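Local coordinates for protein uracil-DNA glycosylase (Epstein-Barr virus, PDB 6LYJ) that belongs to the uracil-DNA glycosylase superfamily, with a fold built round a four-stranded parallel beta sheet flanked by helices, at residues A[178-191]-A[200-214]. Residues are numbered along the deposited sequence; the frame is centred on the assembly and turned at random.
Sequences LSERLKACVFMLWG and LINSKKHLVLTSQHP
Ile201 lays its CG2 over one face of the Phe187 ring, toward the rim: CG2 sits 3.9 Å from the ring centroid in a CH-pi contact, while CD1 meets Phe187 CD2 at 3.5 Å. With CG1 beside the backbone N (chi1 -56°), both branches of this beta-branched residue reach the ring, and CD1 continues tip to tip to Leu189 CD1. At the rim of the phenyl, CE1 stands over a face of the His206 imidazole, the two planes inclined at 58°. His206 suits its place beside the end of helix 167-181, because a flat ring can bring its NE2 to a lone pair of Ser179 O, within the helix's last turn, donating exactly in the ring plane in a nearly straight bond of 2.6 Å (171° at the hydrogen). The same carbonyl also accepts from Lys205 NZ, whose flexible chain, bent at chi3, lets the ammonium bond Leu182 O as well, probably a favourable charge beside the carbonyls at the C-terminal end of helix 167-181 and just after it. Ser179 OG, small enough to approach the backbone, takes the N-H of Asn202 at 2.8 Å.

Beyond this turn, strands 186-190 and 207-211 run parallel as neighbours in the central sheet, the two ends of a beta-alpha-beta unit, with 207-211 as an edge strand of that sheet. Leu209 is gripped at both backbone polar atoms, its N bonding Phe187 O and its O bonding Leu189 N. Val186 CG1 and Leu209 CD1 touch at 3.7 Å beneath helix 235-245. Farther along, Pro214 CD packs against Trp190 CB, its rigid ring crossing the indole side chain at about a right angle, while Trp190 NE1 bonds His235.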
ATOM      1  N   LEU A 178     -12.802  10.044  12.516  1.00 13.64           N
ATOM      2  CA  LEU A 178     -11.712   9.773  13.451  1.00 14.93           C
ATOM      3  C   LEU A 178     -11.060  11.073  13.899  1.00 16.66           C
ATOM      4  O   LEU A 178     -10.808  11.280  15.091  1.00 17.32           O
ATOM      5  CB  LEU A 178     -10.680   8.844  12.809  1.00 15.16           C
ATOM      6  CG  LEU A 178     -11.089   7.386  12.587  1.00 18.16           C
ATOM      7  CD1 LEU A 178     -10.137   6.731  11.612  1.00 15.96           C
ATOM      8  CD2 LEU A 178     -11.111   6.624  13.910  1.00 17.08           C
ATOM      9  N   SER A 179     -10.796  11.972  12.947  1.00 14.93           N
ATOM     10  CA  SER A 179     -10.218  13.270  13.291  1.00 18.70           C
ATOM     11  C   SER A 179     -11.135  14.060  14.222  1.00 24.75           C
ATOM     12  O   SER A 179     -10.676  14.662  15.201  1.00 19.02           O
ATOM     13  CB  SER A 179      -9.941  14.066  12.016  1.00 16.97           C
ATOM     14  OG  SER A 179      -9.425  15.351  12.308  1.00 18.97           O
ATOM     15  N   GLU A 180     -12.438  14.051  13.937  1.00 22.92           N
ATOM     16  CA  GLU A 180     -13.387  14.851  14.704  1.00 23.65           C
ATOM     17  C   GLU A 180     -13.607  14.294  16.109  1.00 26.73           C
ATOM     18  O   GLU A 180     -13.644  15.053  17.086  1.00 23.19           O
ATOM     19  CB  GLU A 180     -14.710  14.932  13.942  1.00 27.30           C
ATOM     20  CG  GLU A 180     -15.863  15.531  14.718  1.00 37.29           C
ATOM     21  CD  GLU A 180     -17.192  15.340  14.009  1.00 49.26           C
ATOM     22  OE1 GLU A 180     -17.200  15.318  12.759  1.00 53.38           O
ATOM     23  OE2 GLU A 180     -18.227  15.216  14.697  1.00 52.63           O
ATOM     24  N   ARG A 181     -13.758  12.976  16.230  1.00 23.49           N
ATOM     25  CA  ARG A 181     -14.220  12.342  17.459  1.00 24.90           C
ATOM     26  C   ARG A 181     -13.093  11.970  18.412  1.00 24.67           C
ATOM     27  O   ARG A 181     -13.320  11.911  19.626  1.00 26.60           O
ATOM     28  CB  ARG A 181     -15.020  11.078  17.127  1.00 31.53           C
ATOM     29  CG  ARG A 181     -16.229  11.310  16.232  1.00 37.61           C
ATOM     30  CD  ARG A 181     -17.515  11.492  17.009  1.00 46.03           C
ATOM     31  NE  ARG A 181     -18.593  11.946  16.131  1.00 55.65           N
ATOM     32  CZ  ARG A 181     -19.567  11.164  15.676  1.00 60.73           C
ATOM     33  NH1 ARG A 181     -19.608   9.887  16.025  1.00 65.46           N
ATOM     34  NH2 ARG A 181     -20.504  11.659  14.878  1.00 58.46           N
ATOM     35  N   LEU A 182     -11.894  11.700  17.900  1.00 18.74           N
ATOM     36  CA  LEU A 182     -10.774  11.364  18.767  1.00 23.82           C
ATOM     37  C   LEU A 182     -10.115  12.630  19.298  1.00 23.73           C
ATOM     38  O   LEU A 182      -9.948  13.614  18.572  1.00 24.36           O
ATOM     39  CB  LEU A 182      -9.749  10.513  18.016  1.00 21.79           C
ATOM     40  CG  LEU A 182     -10.238   9.141  17.540  1.00 25.03           C
ATOM     41  CD1 LEU A 182      -9.147   8.426  16.754  1.00 24.64           C
ATOM     42  CD2 LEU A 182     -10.709   8.291  18.717  1.00 25.37           C
ATOM     43  N   LYS A 183      -9.744  12.597  20.580  1.00 20.46           N
ATOM     44  CA  LYS A 183      -9.093  13.749  21.195  1.00 20.53           C
ATOM     45  C   LYS A 183      -7.671  13.933  20.676  1.00 22.36           C
ATOM     46  O   LYS A 183      -7.233  15.065  20.435  1.00 22.86           O
ATOM     47  CB  LYS A 183      -9.097  13.596  22.716  1.00 20.64           C
ATOM     48  CG  LYS A 183      -8.501  14.771  23.474  1.00 23.84           C
ATOM     49  CD  LYS A 183      -8.518  14.519  24.978  1.00 22.92           C
ATOM     50  CE  LYS A 183      -8.024  15.736  25.744  1.00 24.16           C
ATOM     51  NZ  LYS A 183      -8.210  15.582  27.215  1.00 25.50           N
ATOM     52  N   ALA A 184      -6.938  12.836  20.497  1.00 18.48           N
ATOM     53  CA  ALA A 184      -5.542  12.900  20.079  1.00 22.27           C
ATOM     54  C   ALA A 184      -5.197  11.616  19.346  1.00 22.99           C
ATOM     55  O   ALA A 184      -5.350  10.523  19.903  1.00 25.18           O
ATOM     56  CB  ALA A 184      -4.617  13.097  21.283  1.00 23.03           C
ATOM     57  N   CYS A 185      -4.698  11.750  18.119  1.00 21.34           N
ATOM     58  CA  CYS A 185      -4.438  10.600  17.268  1.00 19.06           C
ATOM     59  C   CYS A 185      -3.289  10.933  16.327  1.00 17.72           C
ATOM     60  O   CYS A 185      -3.072  12.097  15.985  1.00 17.39           O
ATOM     61  CB  CYS A 185      -5.695  10.211  16.484  1.00 17.10           C
ATOM     62  SG  CYS A 185      -5.584   8.646  15.603  1.00 20.00           S
ATOM     63  N   VAL A 186      -2.541   9.899  15.927  1.00 17.61           N
ATOM     64  CA  VAL A 186      -1.482  10.020  14.926  1.00 20.07           C
ATOM     65  C   VAL A 186      -1.988   9.462  13.603  1.00 18.71           C
ATOM     66  O   VAL A 186      -2.640   8.410  13.567  1.00 17.45           O
ATOM     67  CB  VAL A 186      -0.197   9.292  15.371  1.00 22.37           C
ATOM     68  CG1 VAL A 186       0.901   9.448  14.320  1.00 21.01           C
ATOM     69  CG2 VAL A 186       0.276   9.800  16.727  1.00 22.89           C
ATOM     70  N   PHE A 187      -1.700  10.174  12.513  1.00 13.56           N
ATOM     71  CA  PHE A 187      -2.049   9.753  11.159  1.00 14.35           C
ATOM     72  C   PHE A 187      -0.774   9.681  10.327  1.00 14.33           C
ATOM     73  O   PHE A 187      -0.061  10.682  10.196  1.00 17.00           O
ATOM     74  CB  PHE A 187      -3.051  10.716  10.512  1.00 15.80           C
ATOM     75  CG  PHE A 187      -4.390  10.761  11.201  1.00 17.91           C
ATOM     76  CD1 PHE A 187      -4.555  11.461  12.387  1.00 22.31           C
ATOM     77  CD2 PHE A 187      -5.481  10.100  10.662  1.00 16.19           C
ATOM     78  CE1 PHE A 187      -5.785  11.503  13.023  1.00 20.98           C
ATOM     79  CE2 PHE A 187      -6.713  10.135  11.293  1.00 17.94           C
ATOM     80  CZ  PHE A 187      -6.865  10.839  12.473  1.00 18.93           C
ATOM     81  N   MET A 188      -0.482   8.502   9.778  1.00 12.43           N
ATOM     82  CA  MET A 188       0.717   8.280   8.971  1.00 20.16           C
ATOM     83  C   MET A 188       0.297   8.155   7.509  1.00 17.25           C
ATOM     84  O   MET A 188      -0.341   7.170   7.123  1.00 15.97           O
ATOM     85  CB  MET A 188       1.474   7.035   9.434  1.00 21.03           C
ATOM     86  CG  MET A 188       1.917   7.054  10.898  1.00 22.51           C
ATOM     87  SD  MET A 188       2.831   5.558  11.327  1.00 19.59           S
ATOM     88  CE  MET A 188       3.242   5.854  13.046  1.00 18.07           C
ATOM     89  N   LEU A 189       0.667   9.148   6.703  1.00 15.24           N
ATOM     90  CA  LEU A 189       0.293   9.230   5.294  1.00 18.79           C
ATOM     91  C   LEU A 189       1.550   9.079   4.441  1.00 21.62           C
ATOM     92  O   LEU A 189       2.373   9.999   4.378  1.00 17.02           O
ATOM     93  CB  LEU A 189      -0.416  10.555   5.010  1.00 19.25           C
ATOM     94  CG  LEU A 189      -1.526  10.913   6.009  1.00 16.57           C
ATOM     95  CD1 LEU A 189      -2.190  12.242   5.675  1.00 17.81           C
ATOM     96  CD2 LEU A 189      -2.559   9.807   6.051  1.00 15.62           C
ATOM     97  N   TRP A 190       1.692   7.928   3.784  1.00 12.15           N
ATOM     98  CA  TRP A 190       2.884   7.598   3.004  1.00 12.46           C
ATOM     99  C   TRP A 190       2.554   7.633   1.515  1.00 14.12           C
ATOM    100  O   TRP A 190       1.707   6.866   1.049  1.00 16.80           O
ATOM    101  CB  TRP A 190       3.413   6.217   3.387  1.00 12.26           C
ATOM    102  CG  TRP A 190       3.709   6.064   4.846  1.00 16.22           C
ATOM    103  CD1 TRP A 190       4.204   7.017   5.685  1.00 17.23           C
ATOM    104  CD2 TRP A 190       3.522   4.887   5.639  1.00 16.11           C
ATOM    105  NE1 TRP A 190       4.343   6.506   6.952  1.00 15.91           N
ATOM    106  CE2 TRP A 190       3.931   5.200   6.952  1.00 18.31           C
ATOM    107  CE3 TRP A 190       3.048   3.599   5.369  1.00 16.86           C
ATOM    108  CZ2 TRP A 190       3.882   4.271   7.994  1.00 14.25           C
ATOM    109  CZ3 TRP A 190       3.001   2.678   6.406  1.00 16.21           C
ATOM    110  CH2 TRP A 190       3.418   3.019   7.700  1.00 13.67           C
ATOM    111  N   GLY A 191       3.242   8.494   0.769  1.00 17.66           N
ATOM    112  CA  GLY A 191       3.015   8.619  -0.655  1.00 13.87           C
ATOM    113  C   GLY A 191       1.944   9.643  -0.996  1.00 15.71           C
ATOM    114  O   GLY A 191       1.270  10.207  -0.131  1.00 13.33           O
ATOM    115  N   LEU A 200      -8.380  16.132   5.203  1.00 16.92           N
ATOM    116  CA  LEU A 200      -9.493  15.649   6.009  1.00 19.85           C
ATOM    117  C   LEU A 200      -9.218  15.714   7.506  1.00 21.19           C
ATOM    118  O   LEU A 200     -10.160  15.587   8.295  1.00 23.75           O
ATOM    119  CB  LEU A 200      -9.831  14.202   5.632  1.00 17.74           C
ATOM    120  CG  LEU A 200     -10.263  13.917   4.192  1.00 16.54           C
ATOM    121  CD1 LEU A 200     -10.439  12.419   3.971  1.00 15.64           C
ATOM    122  CD2 LEU A 200     -11.550  14.654   3.880  1.00 20.75           C
ATOM    123  N   ILE A 201      -7.968  15.913   7.915  1.00 17.75           N
ATOM    124  CA  ILE A 201      -7.546  15.722   9.299  1.00 17.57           C
ATOM    125  C   ILE A 201      -7.254  17.075   9.931  1.00 19.58           C
ATOM    126  O   ILE A 201      -6.628  17.943   9.311  1.00 18.72           O
ATOM    127  CB  ILE A 201      -6.309  14.807   9.384  1.00 18.43           C
ATOM    128  CG1 ILE A 201      -6.583  13.464   8.699  1.00 18.91           C
ATOM    129  CG2 ILE A 201      -5.895  14.602  10.839  1.00 15.53           C
ATOM    130  CD1 ILE A 201      -5.327  12.722   8.281  1.00 12.95           C
ATOM    131  N   ASN A 202      -7.720  17.255  11.165  1.00 18.16           N
ATOM    132  CA  ASN A 202      -7.462  18.468  11.938  1.00 20.34           C
ATOM    133  C   ASN A 202      -6.043  18.379  12.490  1.00 23.67           C
ATOM    134  O   ASN A 202      -5.806  17.761  13.530  1.00 24.18           O
ATOM    135  CB  ASN A 202      -8.499  18.614  13.048  1.00 23.89           C
ATOM    136  CG  ASN A 202      -8.354  19.908  13.833  1.00 29.05           C
ATOM    137  OD1 ASN A 202      -7.307  20.555  13.817  1.00 29.46           O
ATOM    138  ND2 ASN A 202      -9.415  20.288  14.530  1.00 31.36           N
ATOM    139  N   SER A 203      -5.090  19.012  11.803  1.00 25.36           N
ATOM    140  CA  SER A 203      -3.687  18.904  12.185  1.00 32.15           C
ATOM    141  C   SER A 203      -3.318  19.765  13.387  1.00 36.90           C
ATOM    142  O   SER A 203      -2.144  19.785  13.773  1.00 40.67           O
ATOM    143  CB  SER A 203      -2.785  19.267  10.999  1.00 36.01           C
ATOM    144  OG  SER A 203      -3.053  20.578  10.531  1.00 42.15           O
ATOM    145  N   LYS A 204      -4.274  20.475  13.987  1.00 39.11           N
ATOM    146  CA  LYS A 204      -4.037  21.074  15.293  1.00 42.69           C
ATOM    147  C   LYS A 204      -4.335  20.110  16.433  1.00 37.70           C
ATOM    148  O   LYS A 204      -3.616  20.104  17.439  1.00 39.68           O
ATOM    149  CB  LYS A 204      -4.863  22.354  15.456  1.00 50.94           C
ATOM    150  CG  LYS A 204      -4.385  23.522  14.600  1.00 56.93           C
ATOM    151  CD  LYS A 204      -2.906  23.841  14.829  1.00 61.70           C
ATOM    152  CE  LYS A 204      -2.576  24.072  16.307  1.00 65.46           C
ATOM    153  NZ  LYS A 204      -3.073  25.380  16.812  1.00 68.13           N
ATOM    154  N   LYS A 205      -5.391  19.300  16.308  1.00 30.94           N
ATOM    155  CA  LYS A 205      -5.627  18.250  17.292  1.00 31.68           C
ATOM    156  C   LYS A 205      -4.613  17.125  17.149  1.00 27.21           C
ATOM    157  O   LYS A 205      -4.100  16.611  18.150  1.00 20.74           O
ATOM    158  CB  LYS A 205      -7.038  17.679  17.147  1.00 34.40           C
ATOM    159  CG  LYS A 205      -8.174  18.636  17.419  1.00 36.70           C
ATOM    160  CD  LYS A 205      -9.499  17.951  17.111  1.00 30.72           C
ATOM    161  CE  LYS A 205      -9.758  16.803  18.075  1.00 26.82           C
ATOM    162  NZ  LYS A 205     -11.093  16.172  17.875  1.00 20.12           N
ATOM    163  N   HIS A 206      -4.328  16.721  15.916  1.00 22.71           N
ATOM    164  CA  HIS A 206      -3.682  15.449  15.644  1.00 21.16           C
ATOM    165  C   HIS A 206      -2.322  15.656  14.994  1.00 21.54           C
ATOM    166  O   HIS A 206      -2.066  16.675  14.343  1.00 19.22           O
ATOM    167  CB  HIS A 206      -4.574  14.578  14.754  1.00 16.00           C
ATOM    168  CG  HIS A 206      -5.954  14.389  15.299  1.00 20.12           C
ATOM    169  ND1 HIS A 206      -6.192  13.855  16.548  1.00 20.27           N
ATOM    170  CD2 HIS A 206      -7.169  14.678  14.775  1.00 19.15           C
ATOM    171  CE1 HIS A 206      -7.494  13.814  16.766  1.00 20.15           C
ATOM    172  NE2 HIS A 206      -8.110  14.308  15.706  1.00 20.51           N
ATOM    173  N   LEU A 207      -1.452  14.670  15.180  1.00 21.24           N
ATOM    174  CA  LEU A 207      -0.142  14.656  14.549  1.00 20.44           C
ATOM    175  C   LEU A 207      -0.278  13.989  13.186  1.00 20.94           C
ATOM    176  O   LEU A 207      -0.640  12.810  13.099  1.00 17.60           O
ATOM    177  CB  LEU A 207       0.872  13.914  15.415  1.00 19.46           C
ATOM    178  CG  LEU A 207       2.275  13.777  14.831  1.00 22.87           C
ATOM    179  CD1 LEU A 207       2.850  15.157  14.543  1.00 24.38           C
ATOM    180  CD2 LEU A 207       3.181  12.995  15.771  1.00 20.36           C
ATOM    181  N   VAL A 208       0.004  14.736  12.128  1.00 17.65           N
ATOM    182  CA  VAL A 208      -0.066  14.210  10.772  1.00 20.09           C
ATOM    183  C   VAL A 208       1.361  14.038  10.274  1.00 17.75           C
ATOM    184  O   VAL A 208       2.080  15.021  10.058  1.00 18.16           O
ATOM    185  CB  VAL A 208      -0.883  15.126   9.852  1.00 21.06           C
ATOM    186  CG1 VAL A 208      -0.931  14.557   8.439  1.00 16.40           C
ATOM    187  CG2 VAL A 208      -2.285  15.312  10.420  1.00 17.32           C
ATOM    188  N   LEU A 209       1.777  12.786  10.112  1.00 17.13           N
ATOM    189  CA  LEU A 209       3.115  12.445   9.652  1.00 18.02           C
ATOM    190  C   LEU A 209       3.054  12.044   8.185  1.00 21.08           C
ATOM    191  O   LEU A 209       2.253  11.181   7.805  1.00 19.16           O
ATOM    192  CB  LEU A 209       3.706  11.308  10.490  1.00 19.39           C
ATOM    193  CG  LEU A 209       3.783  11.549  12.001  1.00 22.70           C
ATOM    194  CD1 LEU A 209       4.156  10.272  12.738  1.00 21.59           C
ATOM    195  CD2 LEU A 209       4.792  12.650  12.301  1.00 16.24           C
ATOM    196  N   THR A 210       3.893  12.670   7.365  1.00 16.96           N
ATOM    197  CA  THR A 210       3.919  12.403   5.937  1.00 20.40           C
ATOM    198  C   THR A 210       5.334  12.060   5.503  1.00 22.90           C
ATOM    199  O   THR A 210       6.315  12.513   6.100  1.00 23.98           O
ATOM    200  CB  THR A 210       3.418  13.602   5.118  1.00 19.13           C
ATOM    201  OG1 THR A 210       4.322  14.698   5.282  1.00 22.89           O
ATOM    202  CG2 THR A 210       2.027  14.025   5.569  1.00 16.65           C
ATOM    203  N   SER A 211       5.426  11.252   4.453  1.00 23.44           N
ATOM    204  CA  SER A 211       6.698  10.923   3.819  1.00 22.71           C
ATOM    205  C   SER A 211       6.391  10.259   2.485  1.00 23.09           C
ATOM    206  O   SER A 211       5.230  10.023   2.135  1.00 22.42           O
ATOM    207  CB  SER A 211       7.558  10.015   4.703  1.00 18.84           C
ATOM    208  OG  SER A 211       7.093   8.677   4.667  1.00 19.94           O
ATOM    209  N   GLN A 212       7.451   9.949   1.744  1.00 19.24           N
ATOM    210  CA  GLN A 212       7.302   9.121   0.560  1.00 19.03           C
ATOM    211  C   GLN A 212       6.833   7.722   0.945  1.00 16.88           C
ATOM    212  O   GLN A 212       6.918   7.300   2.102  1.00 19.91           O
ATOM    213  CB  GLN A 212       8.616   9.040  -0.212  1.00 22.22           C
ATOM    214  CG  GLN A 212       8.924  10.290  -1.006  1.00 29.30           C
ATOM    215  CD  GLN A 212      10.152  10.127  -1.868  1.00 38.17           C
ATOM    216  OE1 GLN A 212      11.065   9.375  -1.532  1.00 40.60           O
ATOM    217  NE2 GLN A 212      10.179  10.826  -2.995  1.00 39.08           N
ATOM    218  N   HIS A 213       6.350   6.997  -0.055  1.00 17.88           N
ATOM    219  CA  HIS A 213       5.808   5.669   0.156  1.00 16.46           C
ATOM    220  C   HIS A 213       6.931   4.697   0.520  1.00 15.38           C
ATOM    221  O   HIS A 213       8.065   4.853   0.067  1.00 16.83           O
ATOM    222  CB  HIS A 213       5.095   5.204  -1.112  1.00 19.15           C
ATOM    223  CG  HIS A 213       4.134   4.079  -0.898  1.00 20.39           C
ATOM    224  ND1 HIS A 213       4.523   2.757  -0.896  1.00 17.86           N
ATOM    225  CD2 HIS A 213       2.796   4.079  -0.687  1.00 19.02           C
ATOM    226  CE1 HIS A 213       3.468   1.991  -0.690  1.00 16.96           C
ATOM    227  NE2 HIS A 213       2.407   2.767  -0.564  1.00 18.37           N
ATOM    228  N   PRO A 214       6.647   3.694   1.358  1.00 15.57           N
ATOM    229  CA  PRO A 214       7.679   2.701   1.693  1.00 18.39           C
ATOM    230  C   PRO A 214       8.019   1.742   0.563  1.00 21.76           C
ATOM    231  O   PRO A 214       8.936   0.929   0.730  1.00 20.73           O
ATOM    232  CB  PRO A 214       7.058   1.952   2.879  1.00 15.66           C
ATOM    233  CG  PRO A 214       5.580   2.074   2.644  1.00 17.20           C
ATOM    234  CD  PRO A 214       5.411   3.474   2.130  1.00 12.58           C
TER
HETATM  235  O   HOH W   1      -4.801  16.713  20.597  1.00 30.70           O